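Local coordinates for protein aminoglycoside phosphotransferase (Alicyclobacillus acidocaldarius subsp. acidocaldarius, PDB 4PDY) that probably transfers a phosphate group to a small hydroxylated substrate, as kinase-like aminoglycoside phosphotransferases do, although its own substrate is not established, at residues Asp255-Leu260 / Glu296-Phe301; Leu170-Lys175 / Ala180-Leu185; Arg163-Met168 / Arg300-Pro305. All coordinates share one frame; numbering follows the deposited sequence. Where two conformers were deposited one is given.

Interaction 1 of 3, residues Asp255-Leu260 / Glu296-Phe301; sequences DMAHLL and EAILRF
Ile-298, whose side chain packs against Ala-257, also presents a backbone oxygen held by two donors: Phe-301 N, 3.3 Å from Ile-298 O, and Arg-261 NH2. Since Arg-261 directly follows 255-260 on the same helix, its bond to Ile-298 O adds a polar tie beside the apolar contact. The local axes approach to 9.3 Å and cross at -34°, with Ala-257 and Leu-299 in register, their CA atoms 6.4 Å apart. The small methyl of Ala-257 points at the other helix and meets two ends of the forked Ile-298 side chain. Ala-257 CB lies 3.6 Å from Ile-298 CG2 and 3.8 Å from Ile-298 CD1, so both branches bear on one methyl. The next residue, Leu-299, extends a single branch into the interface: its CD2 comes to 3.7 Å from Ala-257 O and 4.2 Å from Leu-260 CB. With CG anti to the carbonyl carbon (chi1 -67°), the Leu-299 side chain leaves its helix beside the backbone N and carries that methyl to the facing backbone. All four touching residues are buried, and 199 Å² is hidden between the segments. On the same helix, Asp-255 accepts from the backbone amides of His-223 and Leu-224, an arrangement resembling the helix-F aspartate that braces the catalytic loop in protein kinases. In the surrounding helical lobe, helix 271-284 packs on Met-256 and Leu-260 and helix 121-137 on Leu-259, while Ala-297 and Ile-298 meet helix 189-203 and Glu-296 and Arg-300 meet helix 319-347.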
loop_
_atom_site.group_PDB
_atom_site.type_symbol
_atom_site.label_atom_id
_atom_site.label_comp_id
_atom_site.label_asym_id
_atom_site.label_seq_id
_atom_site.Cartn_x
_atom_site.Cartn_y
_atom_site.Cartn_z
ATOM N N ASP A 255 -6.131 -3.934 1.334
ATOM C CA ASP A 255 -4.761 -4.418 1.276
ATOM C C ASP A 255 -4.626 -5.458 0.162
ATOM O O ASP A 255 -3.630 -5.471 -0.564
ATOM C CB ASP A 255 -4.338 -5.020 2.622
ATOM C CG ASP A 255 -3.707 -3.999 3.609
ATOM O OD1 ASP A 255 -3.427 -2.819 3.263
ATOM O OD2 ASP A 255 -3.530 -4.419 4.787
HETATM N N MSE A 256 -5.618 -6.335 0.020
HETATM C CA MSE A 256 -5.536 -7.372 -0.996
HETATM C C MSE A 256 -5.474 -6.794 -2.392
HETATM O O MSE A 256 -4.631 -7.190 -3.202
HETATM C CB MSE A 256 -6.692 -8.349 -0.805
HETATM C CG MSE A 256 -6.426 -9.646 -1.548
HETATM SE SE MSE A 256 -7.959 -10.842 -1.387
HETATM C CE MSE A 256 -8.395 -10.917 0.530
ATOM N N ALA A 257 -6.362 -5.840 -2.686
ATOM C CA ALA A 257 -6.403 -5.214 -4.000
ATOM C C ALA A 257 -5.150 -4.386 -4.272
ATOM O O ALA A 257 -4.701 -4.325 -5.401
ATOM C CB ALA A 257 -7.667 -4.358 -4.157
ATOM N N HIS A 258 -4.665 -3.670 -3.271
ATOM C CA HIS A 258 -3.447 -2.860 -3.476
ATOM C C HIS A 258 -2.203 -3.719 -3.764
ATOM O O HIS A 258 -1.477 -3.419 -4.707
ATOM C CB HIS A 258 -3.226 -1.895 -2.303
ATOM C CG HIS A 258 -4.349 -0.911 -2.116
ATOM N ND1 HIS A 258 -4.652 -0.362 -0.894
ATOM C CD2 HIS A 258 -5.269 -0.428 -2.983
ATOM C CE1 HIS A 258 -5.685 0.456 -1.019
ATOM N NE2 HIS A 258 -6.065 0.449 -2.285
ATOM N N LEU A 259 -2.046 -4.806 -3.032
ATOM C CA LEU A 259 -0.990 -5.764 -3.335
ATOM C C LEU A 259 -1.159 -6.329 -4.736
ATOM O O LEU A 259 -0.204 -6.402 -5.520
ATOM C CB LEU A 259 -0.981 -6.886 -2.313
ATOM C CG LEU A 259 0.070 -7.979 -2.574
ATOM C CD1 LEU A 259 1.506 -7.443 -2.601
ATOM C CD2 LEU A 259 -0.055 -9.051 -1.529
ATOM N N LEU A 260 -2.390 -6.733 -5.072
ATOM C CA LEU A 260 -2.611 -7.311 -6.375
ATOM C C LEU A 260 -2.316 -6.328 -7.502
ATOM O O LEU A 260 -1.742 -6.690 -8.520
ATOM C CB LEU A 260 -4.054 -7.834 -6.483
ATOM C CG LEU A 260 -4.354 -9.125 -5.726
ATOM C CD1 LEU A 260 -5.846 -9.333 -5.503
ATOM C CD2 LEU A 260 -3.808 -10.340 -6.472
ATOM N N GLU A 296 -12.379 -7.257 -7.086
ATOM C CA GLU A 296 -12.565 -7.030 -8.503
ATOM C C GLU A 296 -13.001 -5.590 -8.819
ATOM O O GLU A 296 -12.568 -5.014 -9.820
ATOM C CB GLU A 296 -13.632 -7.965 -9.058
ATOM C CG GLU A 296 -13.224 -9.426 -9.112
ATOM C CD GLU A 296 -14.322 -10.276 -9.716
ATOM O OE1 GLU A 296 -15.363 -10.502 -9.051
ATOM O OE2 GLU A 296 -14.139 -10.696 -10.871
ATOM N N ALA A 297 -13.877 -5.029 -7.989
ATOM C CA ALA A 297 -14.330 -3.655 -8.199
ATOM C C ALA A 297 -13.147 -2.689 -8.220
ATOM O O ALA A 297 -13.031 -1.796 -9.080
ATOM C CB ALA A 297 -15.306 -3.235 -7.106
ATOM N N ILE A 298 -12.238 -2.902 -7.272
ATOM C CA ILE A 298 -11.080 -2.041 -7.173
ATOM C C ILE A 298 -10.144 -2.269 -8.373
ATOM O O ILE A 298 -9.731 -1.313 -9.023
ATOM C CB ILE A 298 -10.338 -2.270 -5.839
ATOM C CG1 ILE A 298 -11.185 -1.819 -4.656
ATOM C CG2 ILE A 298 -9.013 -1.509 -5.806
ATOM C CD1 ILE A 298 -10.805 -2.465 -3.351
ATOM N N LEU A 299 -9.780 -3.526 -8.641
ATOM C CA LEU A 299 -8.881 -3.817 -9.756
ATOM C C LEU A 299 -9.392 -3.446 -11.134
ATOM O O LEU A 299 -8.615 -3.067 -12.009
ATOM C CB LEU A 299 -8.539 -5.278 -9.821
ATOM C CG LEU A 299 -7.712 -5.841 -8.713
ATOM C CD1 LEU A 299 -7.464 -7.315 -8.971
ATOM C CD2 LEU A 299 -6.400 -5.074 -8.633
ATOM N N ARG A 300 -10.710 -3.535 -11.329
ATOM C CA ARG A 300 -11.270 -3.234 -12.627
ATOM C C ARG A 300 -11.131 -1.754 -12.967
ATOM O O ARG A 300 -11.032 -1.390 -14.138
ATOM C CB ARG A 300 -12.757 -3.635 -12.641
ATOM C CG ARG A 300 -13.568 -3.249 -13.876
ATOM C CD ARG A 300 -13.047 -3.807 -15.177
ATOM N NE ARG A 300 -13.262 -5.238 -15.283
ATOM C CZ ARG A 300 -12.907 -5.978 -16.333
ATOM N NH1 ARG A 300 -13.189 -7.273 -16.332
ATOM N NH2 ARG A 300 -12.302 -5.424 -17.388
ATOM N N PHE A 301 -11.150 -0.895 -11.955
ATOM C CA PHE A 301 -11.057 0.544 -12.225
ATOM C C PHE A 301 -9.704 0.858 -12.878
ATOM O O PHE A 301 -8.686 0.331 -12.407
ATOM C CB PHE A 301 -11.149 1.374 -10.958
ATOM C CG PHE A 301 -11.383 2.813 -11.241
ATOM C CD1 PHE A 301 -12.684 3.310 -11.394
ATOM C CD2 PHE A 301 -10.305 3.668 -11.419
ATOM C CE1 PHE A 301 -12.888 4.636 -11.691
ATOM C CE2 PHE A 301 -10.508 4.999 -11.723
ATOM C CZ PHE A 301 -11.799 5.489 -11.859
#

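Interaction 2 of 3, residues Leu170-Lys175 / Ala180-Leu185; sequences LGADRK and AFDQLL
Lys-175 and Asp-182 supply the ionic part of the contact, a salt bridge with Lys-175 NZ 2.7 Å from Asp-182 OD2. The ammonium meets the carboxylate from the syn side of that oxygen, 22° out of its plane. A bend in the lysine chain at chi3 (69°) turns its end so that the two side chains cross at about a right angle, and Lys-175 CE comes to 3.3 Å from Asp-182 OD2. The other oxygen, Asp-182 OD1, is hydrogen-bonded to Tyr-313 OH, so separate partners hold the two oxygens of this buried carboxylate. A methionine in place of Lys-175 would probably leave Asp-182 OD2 without its positive mate and the carboxylate less firmly fixed in rotation.

The van der Waals part is slight: Ala-172 CB rests 4.1 Å from Asp-182 OD1, where the backbones come nearest, with 5.6 Å between the CA atoms of Ala-172 and Asp-182. At the connection, Lys-175 N is bonded to Ala-172 O at 3.2 Å, and the side-chain oxygen Asp-179 OD1 accepts from Asp-182 N. Such a contact across a short connection is characteristic of a helix-loop-helix hairpin, here formed by helices 154-173 and 180-187.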
loop_
_atom_site.group_PDB
_atom_site.type_symbol
_atom_site.label_atom_id
_atom_site.label_comp_id
_atom_site.label_asym_id
_atom_site.label_seq_id
_atom_site.Cartn_x
_atom_site.Cartn_y
_atom_site.Cartn_z
ATOM N N LEU A 170 -11.756 14.725 -22.378
ATOM C CA LEU A 170 -12.472 15.785 -23.082
ATOM C C LEU A 170 -11.567 16.996 -23.299
ATOM O O LEU A 170 -11.544 17.594 -24.382
ATOM C CB LEU A 170 -13.733 16.199 -22.324
ATOM C CG LEU A 170 -14.839 15.139 -22.241
ATOM C CD1 LEU A 170 -15.944 15.627 -21.311
ATOM C CD2 LEU A 170 -15.403 14.787 -23.617
ATOM N N GLY A 171 -10.789 17.333 -22.277
ATOM C CA GLY A 171 -9.836 18.430 -22.401
ATOM C C GLY A 171 -8.806 18.135 -23.479
ATOM O O GLY A 171 -8.447 19.014 -24.266
ATOM N N ALA A 172 -8.310 16.901 -23.512
ATOM C CA ALA A 172 -7.272 16.540 -24.471
ATOM C C ALA A 172 -7.833 16.571 -25.892
ATOM O O ALA A 172 -7.154 16.953 -26.838
ATOM C CB ALA A 172 -6.684 15.171 -24.157
ATOM N N ASP A 173 -9.091 16.162 -26.041
ATOM C CA ASP A 173 -9.661 16.054 -27.370
ATOM C C ASP A 173 -9.777 17.421 -28.038
ATOM O O ASP A 173 -9.648 17.529 -29.254
ATOM C CB ASP A 173 -11.046 15.416 -27.274
ATOM C CG ASP A 173 -11.536 14.874 -28.585
ATOM O OD1 ASP A 173 -10.761 14.493 -29.482
ATOM O OD2 ASP A 173 -12.755 14.830 -28.717
ATOM N N ARG A 174 -10.019 18.459 -27.246
ATOM C CA ARG A 174 -10.226 19.791 -27.806
ATOM C C ARG A 174 -8.942 20.635 -27.896
ATOM O O ARG A 174 -8.997 21.819 -28.181
ATOM C CB ARG A 174 -11.342 20.537 -27.069
ATOM C CG ARG A 174 -11.009 20.917 -25.645
ATOM C CD ARG A 174 -12.182 21.584 -24.948
ATOM N NE ARG A 174 -11.799 21.884 -23.569
ATOM C CZ ARG A 174 -12.273 21.290 -22.473
ATOM N NH1 ARG A 174 -13.203 20.339 -22.540
ATOM N NH2 ARG A 174 -11.806 21.665 -21.286
ATOM N N LYS A 175 -7.778 20.004 -27.704
ATOM C CA LYS A 175 -6.498 20.674 -27.935
ATOM C C LYS A 175 -6.196 20.807 -29.423
ATOM O O LYS A 175 -6.338 19.854 -30.185
ATOM C CB LYS A 175 -5.339 19.924 -27.271
ATOM C CG LYS A 175 -5.369 19.948 -25.762
ATOM C CD LYS A 175 -4.258 19.110 -25.153
ATOM C CE LYS A 175 -2.904 19.748 -25.403
ATOM N NZ LYS A 175 -1.827 19.093 -24.627
ATOM N N ALA A 180 1.969 13.188 -27.940
ATOM C CA ALA A 180 1.870 11.734 -27.997
ATOM C C ALA A 180 1.015 11.191 -26.860
ATOM O O ALA A 180 0.237 10.261 -27.057
ATOM C CB ALA A 180 3.257 11.114 -27.960
ATOM N N PHE A 181 1.161 11.757 -25.674
ATOM C CA PHE A 181 0.343 11.364 -24.521
ATOM C C PHE A 181 -1.152 11.601 -24.790
ATOM O O PHE A 181 -1.975 10.706 -24.596
ATOM C CB PHE A 181 0.763 12.120 -23.257
ATOM C CG PHE A 181 0.076 11.641 -22.008
ATOM C CD1 PHE A 181 -1.217 12.049 -21.743
ATOM C CD2 PHE A 181 0.681 10.778 -21.114
ATOM C CE1 PHE A 181 -1.880 11.620 -20.613
ATOM C CE2 PHE A 181 0.021 10.343 -19.983
ATOM C CZ PHE A 181 -1.286 10.754 -19.733
ATOM N N ASP A 182 -1.493 12.800 -25.238
ATOM C CA ASP A 182 -2.879 13.168 -25.521
ATOM C C ASP A 182 -3.472 12.170 -26.479
ATOM O O ASP A 182 -4.580 11.676 -26.260
ATOM C CB ASP A 182 -2.926 14.546 -26.169
ATOM C CG ASP A 182 -2.405 15.672 -25.272
ATOM O OD1 ASP A 182 -2.560 15.612 -24.028
ATOM O OD2 ASP A 182 -1.840 16.639 -25.856
ATOM N N GLN A 183 -2.769 11.905 -27.573
ATOM C CA GLN A 183 -3.302 11.008 -28.595
ATOM C C GLN A 183 -3.467 9.589 -28.058
ATOM O O GLN A 183 -4.458 8.912 -28.321
ATOM C CB GLN A 183 -2.407 10.997 -29.835
ATOM C CG GLN A 183 -2.348 12.339 -30.538
ATOM C CD GLN A 183 -1.427 12.308 -31.726
ATOM O OE1 GLN A 183 -1.660 11.560 -32.669
ATOM N NE2 GLN A 183 -0.368 13.107 -31.690
ATOM N N LEU A 184 -2.486 9.092 -27.318
ATOM C CA LEU A 184 -2.569 7.758 -26.755
ATOM C C LEU A 184 -3.749 7.651 -25.766
ATOM O O LEU A 184 -4.501 6.692 -25.806
ATOM C CB LEU A 184 -1.242 7.379 -26.097
ATOM C CG LEU A 184 -1.216 6.040 -25.367
ATOM C CD1 LEU A 184 -1.542 4.872 -26.290
ATOM C CD2 LEU A 184 0.144 5.834 -24.728
ATOM N N LEU A 185 -3.882 8.616 -24.873
ATOM C CA LEU A 185 -5.020 8.620 -23.944
ATOM C C LEU A 185 -6.358 8.602 -24.719
ATOM O O LEU A 185 -7.252 7.808 -24.411
ATOM C CB LEU A 185 -4.942 9.836 -23.010
ATOM C CG LEU A 185 -6.068 9.901 -21.970
ATOM C CD1 LEU A 185 -5.929 8.791 -20.934
ATOM C CD2 LEU A 185 -6.067 11.265 -21.308
#

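Interaction 3 of 3, residues Arg163-Met168 / Arg300-Pro305; sequences RDLRQM and RFPYLP
The backbones of Leu-165 and Pro-305 come closest, at 8.1 Å between their CA atoms, where helix 154-173 passes the start of helix 303-315. That spacing leaves the contact to side chains, and the summed buried surface is a modest 127 Å². Leu-165 carries it from the helical side. Its CG stands anti to the backbone N (chi1 -176°), which spreads the two methyls over the turn: CD2 lies 4.1 Å from Pro-302 CG, while CD1 approaches the carbonyl oxygen Pro-305 O to 4.3 Å. The leucine and the Pro-302 ring cross obliquely, and the touch is between one methyl and one ring corner. Pro-302 is the centre of an inverse gamma turn, with phi/psi of -78°/69°, and also occupies the N-cap position of helix 303-315; the weak bond from Tyr-303 N to Phe-301 O, 2.8 Å long, closes that turn. This is the break at which the chain leaves helix 289-300 and starts the next helix of the helical lobe. Pro-305, lacking an N-H, falls in the first turn of the new helix, where a backbone N-H would have no helical carbonyl to bond, so its absence costs nothing there. Pro-302 also lies against the preceding ring: Pro-302 CD stands 3.4 Å above one face of Phe-301, offset toward the rim, with Tyr-303 CA in plane at the ring's edge. Phe-301 in turn meets the ring of Phe-158. Leu-192 and Tyr-328 pack on both prolines. Beside Leu-165, Asp-164 OD2 is bonded to Trp-306 NE1 and His-310 ND1 and Asp-164 OD1 to His-314 NE2, a polar row joining helix 154-173 to helix 303-315.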
loop_
_atom_site.group_PDB
_atom_site.type_symbol
_atom_site.label_atom_id
_atom_site.label_comp_id
_atom_site.label_asym_id
_atom_site.label_seq_id
_atom_site.Cartn_x
_atom_site.Cartn_y
_atom_site.Cartn_z
ATOM N N ARG A 163 -15.070 10.765 -12.917
ATOM C CA ARG A 163 -15.482 12.073 -13.396
ATOM C C ARG A 163 -14.284 12.897 -13.860
ATOM O O ARG A 163 -14.320 13.542 -14.895
ATOM C CB ARG A 163 -16.269 12.812 -12.314
ATOM C CG ARG A 163 -17.642 12.196 -12.097
ATOM C CD ARG A 163 -18.341 12.743 -10.876
ATOM N NE ARG A 163 -19.728 12.273 -10.839
ATOM C CZ ARG A 163 -20.530 12.345 -9.783
ATOM N NH1 ARG A 163 -20.099 12.858 -8.634
ATOM N NH2 ARG A 163 -21.769 11.885 -9.878
ATOM N N ASP A 164 -13.186 12.795 -13.114
ATOM C CA ASP A 164 -11.935 13.475 -13.472
ATOM C C ASP A 164 -11.362 12.943 -14.791
ATOM O O ASP A 164 -11.023 13.700 -15.702
ATOM C CB ASP A 164 -10.957 13.258 -12.323
ATOM C CG ASP A 164 -9.667 14.063 -12.455
ATOM O OD1 ASP A 164 -9.652 15.151 -13.046
ATOM O OD2 ASP A 164 -8.638 13.570 -11.947
ATOM N N LEU A 165 -11.283 11.615 -14.890
ATOM C CA LEU A 165 -10.746 10.974 -16.078
ATOM C C LEU A 165 -11.513 11.394 -17.342
ATOM O O LEU A 165 -10.905 11.726 -18.353
ATOM C CB LEU A 165 -10.732 9.456 -15.915
ATOM C CG LEU A 165 -10.101 8.628 -17.044
ATOM C CD1 LEU A 165 -8.671 9.077 -17.355
ATOM C CD2 LEU A 165 -10.134 7.158 -16.657
ATOM N N ARG A 166 -12.846 11.377 -17.277
ATOM C CA ARG A 166 -13.673 11.788 -18.404
ATOM C C ARG A 166 -13.426 13.249 -18.794
ATOM O O ARG A 166 -13.304 13.571 -19.974
ATOM C CB ARG A 166 -15.143 11.569 -18.060
ATOM C CG ARG A 166 -16.060 11.459 -19.260
ATOM C CD ARG A 166 -17.471 11.163 -18.780
ATOM N NE ARG A 166 -17.837 11.994 -17.637
ATOM C CZ ARG A 166 -19.000 11.907 -16.996
ATOM N NH1 ARG A 166 -19.890 11.010 -17.381
ATOM N NH2 ARG A 166 -19.264 12.696 -15.964
ATOM N N GLN A 167 -13.339 14.127 -17.798
ATOM C CA GLN A 167 -13.038 15.531 -18.059
ATOM C C GLN A 167 -11.674 15.714 -18.696
ATOM O O GLN A 167 -11.532 16.507 -19.612
ATOM C CB GLN A 167 -13.157 16.376 -16.792
ATOM C CG GLN A 167 -14.594 16.641 -16.373
ATOM C CD GLN A 167 -15.456 17.198 -17.503
ATOM O OE1 GLN A 167 -15.083 18.178 -18.162
ATOM N NE2 GLN A 167 -16.623 16.567 -17.739
HETATM N N MSE A 168 -10.685 14.955 -18.230
HETATM C CA MSE A 168 -9.321 15.053 -18.759
HETATM C C MSE A 168 -9.262 14.649 -20.203
HETATM O O MSE A 168 -8.662 15.347 -20.986
HETATM C CB MSE A 168 -8.345 14.255 -17.914
HETATM C CG MSE A 168 -8.236 14.988 -16.581
HETATM SE SE MSE A 168 -6.852 14.208 -15.493
HETATM C CE MSE A 168 -7.650 12.490 -15.031
ATOM N N ARG A 300 -10.710 -3.535 -11.329
ATOM C CA ARG A 300 -11.270 -3.234 -12.627
ATOM C C ARG A 300 -11.131 -1.754 -12.967
ATOM O O ARG A 300 -11.032 -1.390 -14.138
ATOM C CB ARG A 300 -12.757 -3.635 -12.641
ATOM C CG ARG A 300 -13.568 -3.249 -13.876
ATOM C CD ARG A 300 -13.047 -3.807 -15.177
ATOM N NE ARG A 300 -13.262 -5.238 -15.283
ATOM C CZ ARG A 300 -12.907 -5.978 -16.333
ATOM N NH1 ARG A 300 -13.189 -7.273 -16.332
ATOM N NH2 ARG A 300 -12.302 -5.424 -17.388
ATOM N N PHE A 301 -11.150 -0.895 -11.955
ATOM C CA PHE A 301 -11.057 0.544 -12.225
ATOM C C PHE A 301 -9.704 0.858 -12.878
ATOM O O PHE A 301 -8.686 0.331 -12.407
ATOM C CB PHE A 301 -11.149 1.374 -10.958
ATOM C CG PHE A 301 -11.383 2.813 -11.241
ATOM C CD1 PHE A 301 -12.684 3.310 -11.394
ATOM C CD2 PHE A 301 -10.305 3.668 -11.419
ATOM C CE1 PHE A 301 -12.888 4.636 -11.691
ATOM C CE2 PHE A 301 -10.508 4.999 -11.723
ATOM C CZ PHE A 301 -11.799 5.489 -11.859
ATOM N N PRO A 302 -9.674 1.703 -13.917
ATOM C CA PRO A 302 -8.409 2.077 -14.575
ATOM C C PRO A 302 -7.622 3.130 -13.769
ATOM O O PRO A 302 -7.500 4.294 -14.149
ATOM C CB PRO A 302 -8.869 2.589 -15.942
ATOM C CG PRO A 302 -10.200 3.211 -15.660
ATOM C CD PRO A 302 -10.832 2.355 -14.578
ATOM N N TYR A 303 -7.133 2.680 -12.631
ATOM C CA TYR A 303 -6.474 3.535 -11.669
ATOM C C TYR A 303 -5.209 4.189 -12.219
ATOM O O TYR A 303 -4.991 5.367 -12.025
ATOM C CB TYR A 303 -6.092 2.698 -10.440
ATOM C CG TYR A 303 -5.252 3.430 -9.434
ATOM C CD1 TYR A 303 -5.803 4.367 -8.560
ATOM C CD2 TYR A 303 -3.885 3.181 -9.362
ATOM C CE1 TYR A 303 -5.010 5.039 -7.645
ATOM C CE2 TYR A 303 -3.092 3.835 -8.443
ATOM C CZ TYR A 303 -3.645 4.751 -7.582
ATOM O OH TYR A 303 -2.787 5.383 -6.705
ATOM N N LEU A 304 -4.390 3.409 -12.911
ATOM C CA LEU A 304 -3.124 3.973 -13.371
ATOM C C LEU A 304 -3.332 5.071 -14.427
ATOM O O LEU A 304 -2.759 6.154 -14.313
ATOM C CB LEU A 304 -2.133 2.867 -13.795
ATOM C CG LEU A 304 -0.760 3.175 -14.378
ATOM C CD1 LEU A 304 0.240 2.092 -13.987
ATOM C CD2 LEU A 304 -0.883 3.229 -15.889
ATOM N N PRO A 305 -4.141 4.804 -15.468
ATOM C CA PRO A 305 -4.426 5.904 -16.389
ATOM C C PRO A 305 -4.991 7.150 -15.697
ATOM O O PRO A 305 -4.619 8.270 -16.051
ATOM C CB PRO A 305 -5.436 5.294 -17.363
ATOM C CG PRO A 305 -5.077 3.852 -17.375
ATOM C CD PRO A 305 -4.686 3.535 -15.965
#

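From the N terminus, helix 154-173 opens two contacts in succession: 163-168 begins interaction 3 and 170-175 begins interaction 2. Interaction 2 closes almost at once, at 180-185 after four intervening residues, and is nested inside the loop of interaction 3. Interaction 1 opens later, at 255-260, and ends at 296-301. Interaction 3 closes at 300-305, with 131 residues between its segments, on the stretch where interaction 1 also ends; the two share Arg-300 and Phe-301. The contacts thus form a line through the helical lobe, with centres about 15 Å apart between interactions 1 and 3 and about 13 Å between 3 and 2. Helix 252-266 is joined to helix 289-300, and helix 154-173 to helices 303-315 and 180-187.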